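Local coordinates for phosphate-specific transport system accessory protein PhoU homolog (Pseudomonas aeruginosa, PDB 4Q25) that probably takes part in regulating phosphate uptake as a negative regulator of the Pho regulon, working as a homodimer of all-helical subunits, at residues A[15-19]-A[76-80]; A[88-92]-A[214-219]. All coordinates share one frame. Residue numbers count along the deposited sequence, not the author numbering.

The chain is two three-helix bundles, one PhoU repeat after the other, and both contacts lie toward the same end of it, with centres about 16 Å apart. Contact 1 stays within the first bundle, setting the start of helix 15-45 beside the end of helix 59-78. Contact 2, which comes later along the chain, joins the first bundle to the second through helices 84-120 and 188-220. The two meet across helix 84-120: Ile90 packs on Ile76 (CD1 to CG2, 3.8 Å) and on Leu77 (CG2 to CG, 3.8 Å), while Leu19 lies against Leu89. Both contacts also touch the second subunit, so this end of the bundles contributes to the homodimer.

Contact 1 (A[15-19]-A[76-80]); sequences FNAEL and ILARR
Begin at Phe15, the first residue of helix 15-45, which is helical throughout 15-19 and makes its opening turn with Leu19 N bonded to Phe15 O at 3.1 Å. Phe15 takes chi1 t, carrying its ring to the apolar side chain of Ile76; the modelled CZ to CG2 distance of 2.9 Å is too short for two carbons and carries no weight. The ring also passes the end of the opposing helix, with Phe15 CE1 4.2 Å from Arg79 O. In this first three-helix bundle of the PhoU fold, the start of helix 15-45 meets the end of helix 59-78, where Arg79 leaves helical geometry (phi/psi -81/75) as the centre of an inverse gamma turn, Arg80 N bonding Ala78 O at 2.8 Å. Glu18 is nearest in register, its CA 7.4 Å from that of Ile76. It points its CB toward 76-80 and, with chi1 p and chi2 t, brings OE2 to 3.2 Å from Arg79 NE in a salt bridge whose hydrogen bond is weak (121°); OE2 also lies 3.6 Å from Ile76 CG1. Leu19 closes the buried side, its N 4.2 Å from Ile76 CD1 and its side chain packed on Leu89 of helix 84-120.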
loop_
_atom_site.group_PDB
_atom_site.type_symbol
_atom_site.label_atom_id
_atom_site.label_comp_id
_atom_site.label_asym_id
_atom_site.label_seq_id
_atom_site.Cartn_x
_atom_site.Cartn_y
_atom_site.Cartn_z
ATOM N N PHE A 15 26.670 18.662 9.438
ATOM C CA PHE A 15 25.349 18.081 9.532
ATOM C C PHE A 15 24.855 17.903 8.140
ATOM O O PHE A 15 23.990 17.103 7.857
ATOM C CB PHE A 15 24.384 19.013 10.231
ATOM C CG PHE A 15 22.994 18.484 10.286
ATOM C CD1 PHE A 15 22.633 17.552 11.224
ATOM C CD2 PHE A 15 22.040 18.939 9.405
ATOM C CE1 PHE A 15 21.341 17.088 11.287
ATOM C CE2 PHE A 15 20.753 18.470 9.460
ATOM C CZ PHE A 15 20.402 17.540 10.397
ATOM N N ASN A 16 25.399 18.713 7.269
ATOM C CA ASN A 16 24.980 18.677 5.873
ATOM C C ASN A 16 25.756 17.645 5.049
ATOM O O ASN A 16 25.426 17.403 3.891
ATOM C CB ASN A 16 25.099 20.070 5.259
ATOM C CG ASN A 16 24.380 21.115 6.079
ATOM O OD1 ASN A 16 25.000 22.042 6.610
ATOM N ND2 ASN A 16 23.072 20.952 6.223
ATOM N N ALA A 17 26.791 17.051 5.638
ATOM C CA ALA A 17 27.414 15.882 5.046
ATOM C C ALA A 17 26.472 14.716 5.288
ATOM O O ALA A 17 26.010 14.091 4.350
ATOM C CB ALA A 17 28.776 15.596 5.657
ATOM N N GLU A 18 26.162 14.451 6.553
ATOM C CA GLU A 18 25.338 13.310 6.892
ATOM C C GLU A 18 23.951 13.410 6.238
ATOM O O GLU A 18 23.309 12.397 5.976
ATOM C CB GLU A 18 25.277 13.087 8.416
ATOM C CG GLU A 18 24.666 14.206 9.244
ATOM C CD GLU A 18 24.843 13.981 10.744
ATOM O OE1 GLU A 18 26.013 13.776 11.176
ATOM O OE2 GLU A 18 23.819 14.017 11.480
ATOM N N LEU A 19 23.496 14.610 6.005
ATOM C CA LEU A 19 22.337 14.870 5.204
ATOM C C LEU A 19 22.435 14.506 3.727
ATOM O O LEU A 19 21.466 14.122 3.125
ATOM C CB LEU A 19 21.973 16.316 5.365
ATOM C CG LEU A 19 20.815 16.817 4.547
ATOM C CD1 LEU A 19 19.557 16.083 4.964
ATOM C CD2 LEU A 19 20.675 18.311 4.726
ATOM N N ILE A 76 19.966 11.754 12.618
ATOM C CA ILE A 76 20.171 13.082 12.178
ATOM C C ILE A 76 19.263 13.999 12.932
ATOM O O ILE A 76 19.677 15.033 13.357
ATOM C CB ILE A 76 19.833 13.251 10.691
ATOM C CG1 ILE A 76 20.941 12.742 9.816
ATOM C CG2 ILE A 76 19.649 14.708 10.333
ATOM C CD1 ILE A 76 20.584 12.773 8.357
ATOM N N LEU A 77 18.012 13.639 13.084
ATOM C CA LEU A 77 17.078 14.518 13.747
ATOM C C LEU A 77 17.425 14.697 15.211
ATOM O O LEU A 77 17.241 15.739 15.776
ATOM C CB LEU A 77 15.656 14.038 13.585
ATOM C CG LEU A 77 14.944 14.351 12.282
ATOM C CD1 LEU A 77 13.511 13.923 12.334
ATOM C CD2 LEU A 77 15.016 15.809 11.902
ATOM N N ALA A 78 17.903 13.635 15.817
ATOM C CA ALA A 78 18.202 13.614 17.209
ATOM C C ALA A 78 19.219 14.662 17.470
ATOM O O ALA A 78 19.136 15.333 18.462
ATOM C CB ALA A 78 18.720 12.270 17.624
ATOM N N ARG A 79 20.163 14.902 16.579
ATOM C CA ARG A 79 21.139 15.968 16.798
ATOM C C ARG A 79 20.585 17.330 16.434
ATOM O O ARG A 79 20.908 17.893 15.421
ATOM C CB ARG A 79 22.385 15.758 15.966
ATOM C CG ARG A 79 22.870 14.336 15.918
ATOM C CD ARG A 79 23.953 14.245 14.879
ATOM N NE ARG A 79 24.139 12.886 14.406
ATOM C CZ ARG A 79 24.880 11.990 15.029
ATOM N NH1 ARG A 79 25.493 12.315 16.152
ATOM N NH2 ARG A 79 25.003 10.771 14.540
ATOM N N ARG A 80 19.728 17.828 17.302
ATOM C CA ARG A 80 19.540 19.241 17.540
ATOM C C ARG A 80 18.571 19.624 16.445
ATOM O O ARG A 80 18.530 18.976 15.432
ATOM C CB ARG A 80 20.879 20.018 17.490
ATOM C CG ARG A 80 21.878 19.699 18.621
ATOM C CD ARG A 80 23.184 20.501 18.601
ATOM N NE ARG A 80 24.111 20.093 19.664
ATOM C CZ ARG A 80 25.359 20.532 19.821
ATOM N NH1 ARG A 80 25.890 21.421 18.999
ATOM N NH2 ARG A 80 26.083 20.084 20.829
#

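Contact 2 (A[88-92]-A[214-219]); sequences RLIIS and LVIYLV
This is an antiparallel helix-helix contact between the two bundles: an early turn of helix 84-120 faces the last turns of helix 188-220. Both segments are helical throughout; their axes approach to 9.2 Å and run at 171°. In register, Arg88 sits opposite Leu218 (CA to CA 5.3 Å) and Ser92 opposite Leu214 (5.5 Å), one turn apart on each helix. Arg88 points its CB toward the partner and, with chi1 m, chi2 t and chi3 m, forks onto one carbonyl: NE and NH2 donate to Leu218 O at 2.9 and 2.8 Å. On the way, Arg88 CD lies over the face of the Tyr217 ring, 4.1 Å from its centroid, a CH-pi contact, with Tyr217 in chi1 t. Each PhoU repeat is a three-helix bundle, and here the third helix of one packs on the third helix of the other. The small side chain of Ser92 is consistent with the close CA approach to Leu214: OG lies 3.1 Å from both Leu214 O and Arg88 O, the two competing for its one proton, and sits at the edge of the Tyr217 ring, 3.7 Å from CD2. On the more buried flank, Leu89 CD1 meets Leu218 CD1 at 3.8 Å, with Phe148 and Phe151 nearby. On the other, Ile91 CG2 lies 4.3 Å from Tyr217 CE2, and both residues pack on Val74 of the second subunit.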
loop_
_atom_site.group_PDB
_atom_site.type_symbol
_atom_site.label_atom_id
_atom_site.label_comp_id
_atom_site.label_asym_id
_atom_site.label_seq_id
_atom_site.Cartn_x
_atom_site.Cartn_y
_atom_site.Cartn_z
ATOM N N ARG A 88 11.994 19.626 6.173
ATOM C CA ARG A 88 11.179 19.174 5.080
ATOM C C ARG A 88 11.880 18.023 4.353
ATOM O O ARG A 88 11.261 17.095 3.913
ATOM C CB ARG A 88 10.859 20.332 4.152
ATOM C CG ARG A 88 9.955 21.376 4.767
ATOM C CD ARG A 88 9.154 22.125 3.732
ATOM N NE ARG A 88 9.986 22.672 2.685
ATOM C CZ ARG A 88 10.636 23.806 2.795
ATOM N NH1 ARG A 88 10.560 24.482 3.910
ATOM N NH2 ARG A 88 11.380 24.246 1.815
ATOM N N LEU A 89 13.184 18.097 4.247
ATOM C CA LEU A 89 13.959 17.080 3.542
ATOM C C LEU A 89 13.963 15.719 4.242
ATOM O O LEU A 89 13.724 14.703 3.609
ATOM C CB LEU A 89 15.398 17.538 3.319
ATOM C CG LEU A 89 16.319 16.548 2.593
ATOM C CD1 LEU A 89 15.947 16.384 1.119
ATOM C CD2 LEU A 89 17.758 16.995 2.719
ATOM N N ILE A 90 14.276 15.703 5.531
ATOM C CA ILE A 90 14.203 14.485 6.337
ATOM C C ILE A 90 12.798 13.872 6.271
ATOM O O ILE A 90 12.639 12.662 6.140
ATOM C CB ILE A 90 14.515 14.769 7.811
ATOM C CG1 ILE A 90 15.938 15.292 7.974
ATOM C CG2 ILE A 90 14.304 13.524 8.674
ATOM C CD1 ILE A 90 16.995 14.261 7.677
ATOM N N ILE A 91 11.782 14.710 6.376
ATOM C CA ILE A 91 10.417 14.236 6.309
ATOM C C ILE A 91 10.091 13.648 4.938
ATOM O O ILE A 91 9.375 12.666 4.853
ATOM C CB ILE A 91 9.427 15.354 6.669
ATOM C CG1 ILE A 91 9.532 15.645 8.180
ATOM C CG2 ILE A 91 7.992 14.985 6.283
ATOM C CD1 ILE A 91 8.599 16.736 8.680
ATOM N N SER A 92 10.588 14.273 3.881
ATOM C CA SER A 92 10.374 13.792 2.528
ATOM C C SER A 92 11.100 12.478 2.334
ATOM O O SER A 92 10.633 11.610 1.613
ATOM C CB SER A 92 10.873 14.814 1.500
ATOM O OG SER A 92 9.939 15.875 1.420
ATOM N N LEU A 214 5.893 14.818 -2.597
ATOM C CA LEU A 214 6.782 15.097 -1.478
ATOM C C LEU A 214 7.892 16.051 -1.907
ATOM O O LEU A 214 8.350 16.869 -1.111
ATOM C CB LEU A 214 7.382 13.810 -0.911
ATOM C CG LEU A 214 6.386 12.897 -0.196
ATOM C CD1 LEU A 214 6.947 11.502 0.025
ATOM C CD2 LEU A 214 5.976 13.478 1.136
ATOM N N VAL A 215 8.327 15.931 -3.158
ATOM C CA VAL A 215 9.364 16.810 -3.705
ATOM C C VAL A 215 8.813 18.227 -3.884
ATOM O O VAL A 215 9.529 19.209 -3.734
ATOM C CB VAL A 215 9.941 16.267 -5.036
ATOM C CG1 VAL A 215 10.929 17.256 -5.660
ATOM C CG2 VAL A 215 10.650 14.933 -4.798
ATOM N N ILE A 216 7.531 18.315 -4.187
ATOM C CA ILE A 216 6.869 19.599 -4.305
ATOM C C ILE A 216 6.876 20.280 -2.938
ATOM O O ILE A 216 7.342 21.419 -2.794
ATOM C CB ILE A 216 5.433 19.419 -4.831
ATOM C CG1 ILE A 216 5.477 19.151 -6.339
ATOM C CG2 ILE A 216 4.594 20.645 -4.544
ATOM C CD1 ILE A 216 4.172 18.669 -6.928
ATOM N N TYR A 217 6.356 19.563 -1.944
ATOM C CA TYR A 217 6.311 20.033 -0.564
ATOM C C TYR A 217 7.695 20.444 -0.100
ATOM O O TYR A 217 7.860 21.500 0.476
ATOM C CB TYR A 217 5.692 18.948 0.349
ATOM C CG TYR A 217 6.114 18.989 1.795
ATOM C CD1 TYR A 217 5.427 19.768 2.726
ATOM C CD2 TYR A 217 7.201 18.241 2.237
ATOM C CE1 TYR A 217 5.817 19.799 4.056
ATOM C CE2 TYR A 217 7.600 18.265 3.563
ATOM C CZ TYR A 217 6.908 19.039 4.466
ATOM O OH TYR A 217 7.323 19.062 5.777
ATOM N N LEU A 218 8.682 19.612 -0.377
ATOM C CA LEU A 218 10.072 19.915 -0.086
ATOM C C LEU A 218 10.492 21.260 -0.683
ATOM O O LEU A 218 11.077 22.100 0.020
ATOM C CB LEU A 218 10.966 18.805 -0.636
ATOM C CG LEU A 218 12.441 18.671 -0.254
ATOM C CD1 LEU A 218 13.049 17.505 -1.016
ATOM C CD2 LEU A 218 13.259 19.921 -0.538
ATOM N N VAL A 219 10.200 21.466 -1.970
ATOM C CA VAL A 219 10.716 22.631 -2.685
ATOM C C VAL A 219 9.846 23.862 -2.433
ATOM O O VAL A 219 10.320 24.821 -1.850
ATOM C CB VAL A 219 10.906 22.346 -4.193
ATOM C CG1 VAL A 219 11.202 23.623 -4.972
ATOM C CG2 VAL A 219 12.039 21.347 -4.399
#